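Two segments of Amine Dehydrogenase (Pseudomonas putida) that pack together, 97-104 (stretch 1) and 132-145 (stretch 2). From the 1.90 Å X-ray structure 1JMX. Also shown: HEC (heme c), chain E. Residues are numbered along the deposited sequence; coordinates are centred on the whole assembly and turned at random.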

# COMPACT_ATOMS: atom_id res chain seq x y z
N SER A 97 10.65 2.41 10.12
CA SER A 97 9.73 1.47 9.46
C SER A 97 8.28 1.65 9.88
O SER A 97 7.39 1.70 9.04
N GLU A 98 8.04 1.70 11.18
CA GLU A 98 6.69 1.85 11.72
C GLU A 98 6.12 3.22 11.45
O GLU A 98 4.96 3.36 11.08
N THR A 99 6.94 4.24 11.66
CA THR A 99 6.52 5.61 11.47
C THR A 99 6.47 6.03 10.01
O THR A 99 5.46 6.58 9.57
N CYS A 100 7.52 5.73 9.25
CA CYS A 100 7.62 6.16 7.85
C CYS A 100 7.61 5.16 6.71
O CYS A 100 7.56 5.57 5.55
N GLY A 101 7.70 3.87 7.01
CA GLY A 101 7.72 2.90 5.93
C GLY A 101 6.59 1.90 5.95
O GLY A 101 6.70 0.86 5.30
N ARG A 102 5.52 2.19 6.67
CA ARG A 102 4.39 1.26 6.76
C ARG A 102 3.33 1.48 5.68
O ARG A 102 2.44 0.66 5.50
N CYS A 103 3.46 2.58 4.95
CA CYS A 103 2.54 2.93 3.88
C CYS A 103 3.29 2.73 2.57
O CYS A 103 2.94 1.87 1.76
N HIS A 104 4.27 3.60 2.34
CA HIS A 104 5.13 3.52 1.18
C HIS A 104 6.47 3.00 1.71
O HIS A 104 6.63 2.78 2.91
N SER A 132 -6.77 10.25 8.98
CA SER A 132 -6.88 8.91 9.56
C SER A 132 -5.53 8.29 9.89
O SER A 132 -5.48 7.23 10.52
N LEU A 133 -4.45 8.93 9.48
CA LEU A 133 -3.10 8.44 9.71
C LEU A 133 -2.84 7.97 11.14
O LEU A 133 -2.40 6.84 11.35
N GLU A 134 -3.16 8.81 12.12
CA GLU A 134 -2.95 8.50 13.53
C GLU A 134 -3.91 7.49 14.17
O GLU A 134 -3.81 7.19 15.36
N TYR A 135 -4.84 6.97 13.37
CA TYR A 135 -5.80 5.98 13.85
C TYR A 135 -5.50 4.61 13.27
O TYR A 135 -6.11 3.63 13.65
N GLN A 136 -4.55 4.57 12.34
CA GLN A 136 -4.16 3.34 11.67
C GLN A 136 -3.21 2.49 12.51
O GLN A 136 -2.71 2.95 13.53
N ALA A 137 -2.98 1.25 12.08
CA ALA A 137 -2.09 0.33 12.78
C ALA A 137 -0.70 0.96 12.89
O ALA A 137 -0.22 1.59 11.94
N GLN A 138 -0.07 0.78 14.05
CA GLN A 138 1.25 1.33 14.36
C GLN A 138 1.23 2.84 14.53
O GLN A 138 2.26 3.51 14.39
N ALA A 139 0.06 3.37 14.85
CA ALA A 139 -0.14 4.79 15.06
C ALA A 139 -1.12 4.99 16.22
O ALA A 139 -0.87 5.79 17.10
N ARG A 140 -2.22 4.22 16.22
CA ARG A 140 -3.26 4.29 17.26
C ARG A 140 -2.78 3.76 18.62
O ARG A 140 -3.46 3.89 19.64
N ASP A 141 -1.63 3.09 18.62
CA ASP A 141 -1.06 2.52 19.83
C ASP A 141 -0.07 3.43 20.53
O ASP A 141 0.51 3.06 21.55
N ARG A 142 0.12 4.63 19.98
CA ARG A 142 1.08 5.58 20.53
C ARG A 142 0.65 7.02 20.24
O ARG A 142 -0.31 7.25 19.51
N ASP A 143 1.32 7.98 20.86
CA ASP A 143 1.04 9.39 20.61
C ASP A 143 1.84 9.68 19.34
O ASP A 143 2.99 10.13 19.41
N TRP A 144 1.25 9.37 18.20
CA TRP A 144 1.92 9.53 16.91
C TRP A 144 2.54 10.89 16.60
O TRP A 144 3.72 10.96 16.27
N LEU A 145 1.76 11.96 16.71
CA LEU A 145 2.28 13.29 16.39
C LEU A 145 3.49 13.73 17.25
O LEU A 145 4.52 14.11 16.69

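The most unusual feature of this contact is the buried guanidinium of Arg102, held between a backbone carbonyl and a heme methyl. Ala137 O lies over one face and HEC CMC over the opposite face. Arg102 points toward stretch 2 with chi1 p and chi2 and chi3 t, so its extended chain carries the charged group in. At the edge of the group, Arg102 NH1 donates a nearly straight hydrogen bond to Gln136 OE1 at 2.8 Å. Arg102 NH2 adds a weak one to the same Gln136 OE1 at 3.5 Å. Leu133 O is also near the plane, 3.1 Å from Arg102 NH2.

Water 2 ties the centre of the contact together. It accepts from Arg102 NE and Trp144 NE1, both at 2.9 Å. It donates to Glu98 O at 2.6 Å and to Gln138 O at 2.7 Å.

Glu98 (m, t) and Gln138 (m, t) both point toward the opposing stretch. Their side chains meet, with Glu98 CG 3.1 Å from Gln138 NE2. Gln138 NE2 also donates to water 1 at 2.9 Å. Glu98 OE1 forms a salt bridge with Arg142 NH1 at 3.1 Å. Asp141 steadies the same arginine from within stretch 2, with Arg142 NE to Asp141 OD1 at 3.0 Å. Water 3 accepts from Arg142 NH1 at 3.2 Å and donates to Thr99 OG1 at 2.5 Å.

Trp144 (chi1 t) starts sideways, but its ring end comes nearer. Thr99 CG2 sits 3.9 Å from Trp144 NE1.

The heme is anchored by stretch 1. Cys100 SG bonds covalently to HEC CAB and Cys103 SG to HEC CAC. His104 NE2 binds HEC FE at 2.0 Å. Stretch 2 also reaches the heme, with Leu133 CG 3.9 Å from HEC CBC and Trp144 CZ2 4.0 Å from HEC CBB.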

# COMPACT_ATOMS: atom_id res chain seq x y z
CB SER A 97 10.14 0.02 9.72
OG SER A 97 11.49 -0.19 9.34
CB GLU A 98 6.69 1.59 13.22
CG GLU A 98 7.12 0.20 13.57
CD GLU A 98 7.15 -0.04 15.06
OE1 GLU A 98 7.37 0.92 15.83
OE2 GLU A 98 6.98 -1.22 15.45
CB THR A 99 7.47 6.59 12.22
OG1 THR A 99 7.80 6.06 13.51
CG2 THR A 99 6.81 7.96 12.39
CB CYS A 100 8.86 7.04 7.68
SG CYS A 100 8.90 8.29 8.96
CB ARG A 102 3.75 1.31 8.15
CG ARG A 102 3.07 2.61 8.48
CD ARG A 102 2.32 2.49 9.78
NE ARG A 102 1.69 3.75 10.16
CZ ARG A 102 0.53 4.21 9.67
NH1 ARG A 102 -0.15 3.51 8.77
NH2 ARG A 102 0.03 5.35 10.14
CB CYS A 103 2.14 4.39 4.03
SG CYS A 103 0.78 4.62 5.17
CB HIS A 104 5.28 4.89 0.49
CG HIS A 104 5.60 6.02 1.42
ND1 HIS A 104 6.82 6.15 2.05
CD2 HIS A 104 4.86 7.07 1.83
CE1 HIS A 104 6.82 7.23 2.80
NE2 HIS A 104 5.64 7.81 2.69
CB SER A 132 -7.62 7.99 8.60
OG SER A 132 -6.84 7.76 7.45
CB LEU A 133 -2.08 9.52 9.32
CG LEU A 133 -0.59 9.18 9.19
CD1 LEU A 133 0.09 10.23 8.34
CD2 LEU A 133 0.07 9.08 10.55
CB GLU A 134 -2.93 9.80 14.35
CG GLU A 134 -4.26 10.54 14.35
CD GLU A 134 -4.19 11.90 15.00
OE1 GLU A 134 -3.41 12.07 15.97
OE2 GLU A 134 -4.90 12.81 14.55
CB TYR A 135 -7.23 6.37 13.45
CG TYR A 135 -7.73 7.64 14.09
CD1 TYR A 135 -8.50 7.61 15.25
CD2 TYR A 135 -7.44 8.89 13.53
CE1 TYR A 135 -8.98 8.77 15.83
CE2 TYR A 135 -7.91 10.06 14.11
CZ TYR A 135 -8.67 9.99 15.26
OH TYR A 135 -9.13 11.15 15.83
CB GLN A 136 -3.51 3.67 10.31
CG GLN A 136 -4.46 4.35 9.33
CD GLN A 136 -3.74 4.93 8.12
OE1 GLN A 136 -2.55 4.73 7.93
NE2 GLN A 136 -4.48 5.67 7.30
CB ALA A 137 -2.00 -1.00 12.05
CB GLN A 138 2.29 0.91 13.31
CG GLN A 138 2.66 -0.57 13.35
CD GLN A 138 3.54 -0.98 12.18
OE1 GLN A 138 3.15 -0.84 11.02
NE2 GLN A 138 4.72 -1.50 12.48
CB ALA A 139 -0.67 5.44 13.79
CB ARG A 140 -4.50 3.48 16.84
CG ARG A 140 -4.33 1.97 16.99
CD ARG A 140 -5.63 1.19 16.78
NE ARG A 140 -6.02 1.18 15.38
CZ ARG A 140 -6.00 0.11 14.58
NH1 ARG A 140 -5.63 -1.08 15.01
NH2 ARG A 140 -6.27 0.28 13.29
CB ASP A 141 -0.38 1.18 19.51
CG ASP A 141 0.77 1.32 18.52
OD1 ASP A 141 0.86 2.33 17.77
OD2 ASP A 141 1.59 0.39 18.47
CB ARG A 142 2.45 5.31 19.90
CG ARG A 142 2.51 5.65 18.41
CD ARG A 142 3.71 5.03 17.71
NE ARG A 142 3.51 3.60 17.51
CZ ARG A 142 4.37 2.80 16.88
NH1 ARG A 142 5.50 3.28 16.39
NH2 ARG A 142 4.08 1.51 16.73
CB ASP A 143 1.53 10.26 21.77
CG ASP A 143 0.79 9.99 23.06
OD1 ASP A 143 -0.40 9.63 23.00
OD2 ASP A 143 1.40 10.15 24.14
CB TRP A 144 0.99 9.11 15.77
CG TRP A 144 1.74 8.82 14.52
CD1 TRP A 144 2.30 7.63 14.16
CD2 TRP A 144 2.11 9.75 13.50
NE1 TRP A 144 2.99 7.76 12.99
CE2 TRP A 144 2.89 9.06 12.56
CE3 TRP A 144 1.84 11.12 13.29
CZ2 TRP A 144 3.43 9.68 11.42
CZ3 TRP A 144 2.37 11.73 12.16
CH2 TRP A 144 3.15 11.01 11.24
CB LEU A 145 1.14 14.33 16.40
CG LEU A 145 1.41 15.74 15.87
CD1 LEU A 145 2.02 15.68 14.47
CD2 LEU A 145 0.11 16.52 15.89
FE HEC E . 4.89 9.58 3.38
CHA HEC E . 4.75 10.89 0.31
CHB HEC E . 7.95 10.95 3.77
CHC HEC E . 4.99 8.41 6.56
CHD HEC E . 1.77 8.23 2.96
NA HEC E . 6.10 10.65 2.27
C1A HEC E . 5.89 11.11 1.01
C2A HEC E . 7.01 11.86 0.52
C3A HEC E . 7.91 11.86 1.50
C4A HEC E . 7.34 11.13 2.59
CMA HEC E . 9.28 12.54 1.47
CAA HEC E . 7.09 12.53 -0.83
CBA HEC E . 7.09 14.03 -0.52
CGA HEC E . 7.13 14.96 -1.70
O1A HEC E . 7.16 14.54 -2.85
O2A HEC E . 7.13 16.15 -1.47
NB HEC E . 6.18 9.65 4.84
C1B HEC E . 7.43 10.27 4.84
C2B HEC E . 8.11 10.18 6.09
C3B HEC E . 7.27 9.48 6.90
C4B HEC E . 6.08 9.13 6.11
CMB HEC E . 9.50 10.76 6.43
CAB HEC E . 7.58 9.18 8.36
CBB HEC E . 6.83 10.03 9.39
NC HEC E . 3.65 8.52 4.50
C1C HEC E . 3.86 8.11 5.80
C2C HEC E . 2.75 7.35 6.30
C3C HEC E . 1.86 7.27 5.31
C4C HEC E . 2.41 8.02 4.18
CMC HEC E . 2.66 6.74 7.70
CAC HEC E . 0.62 6.42 5.38
CBC HEC E . -0.68 6.99 5.94
ND HEC E . 3.54 9.56 1.95
C1D HEC E . 2.30 8.97 1.91
C2D HEC E . 1.61 9.23 0.64
C3D HEC E . 2.51 10.00 -0.07
C4D HEC E . 3.65 10.17 0.74
CMD HEC E . 0.22 8.75 0.23
CAD HEC E . 2.44 10.63 -1.47
CBD HEC E . 1.23 10.34 -2.30
CGD HEC E . 1.49 9.20 -3.22
O1D HEC E . 2.37 8.36 -2.91
O2D HEC E . 0.82 9.12 -4.28
O HOH W 1 6.08 -1.11 9.98
O HOH W 2 3.24 4.92 12.26
O HOH W 3 6.41 6.19 15.55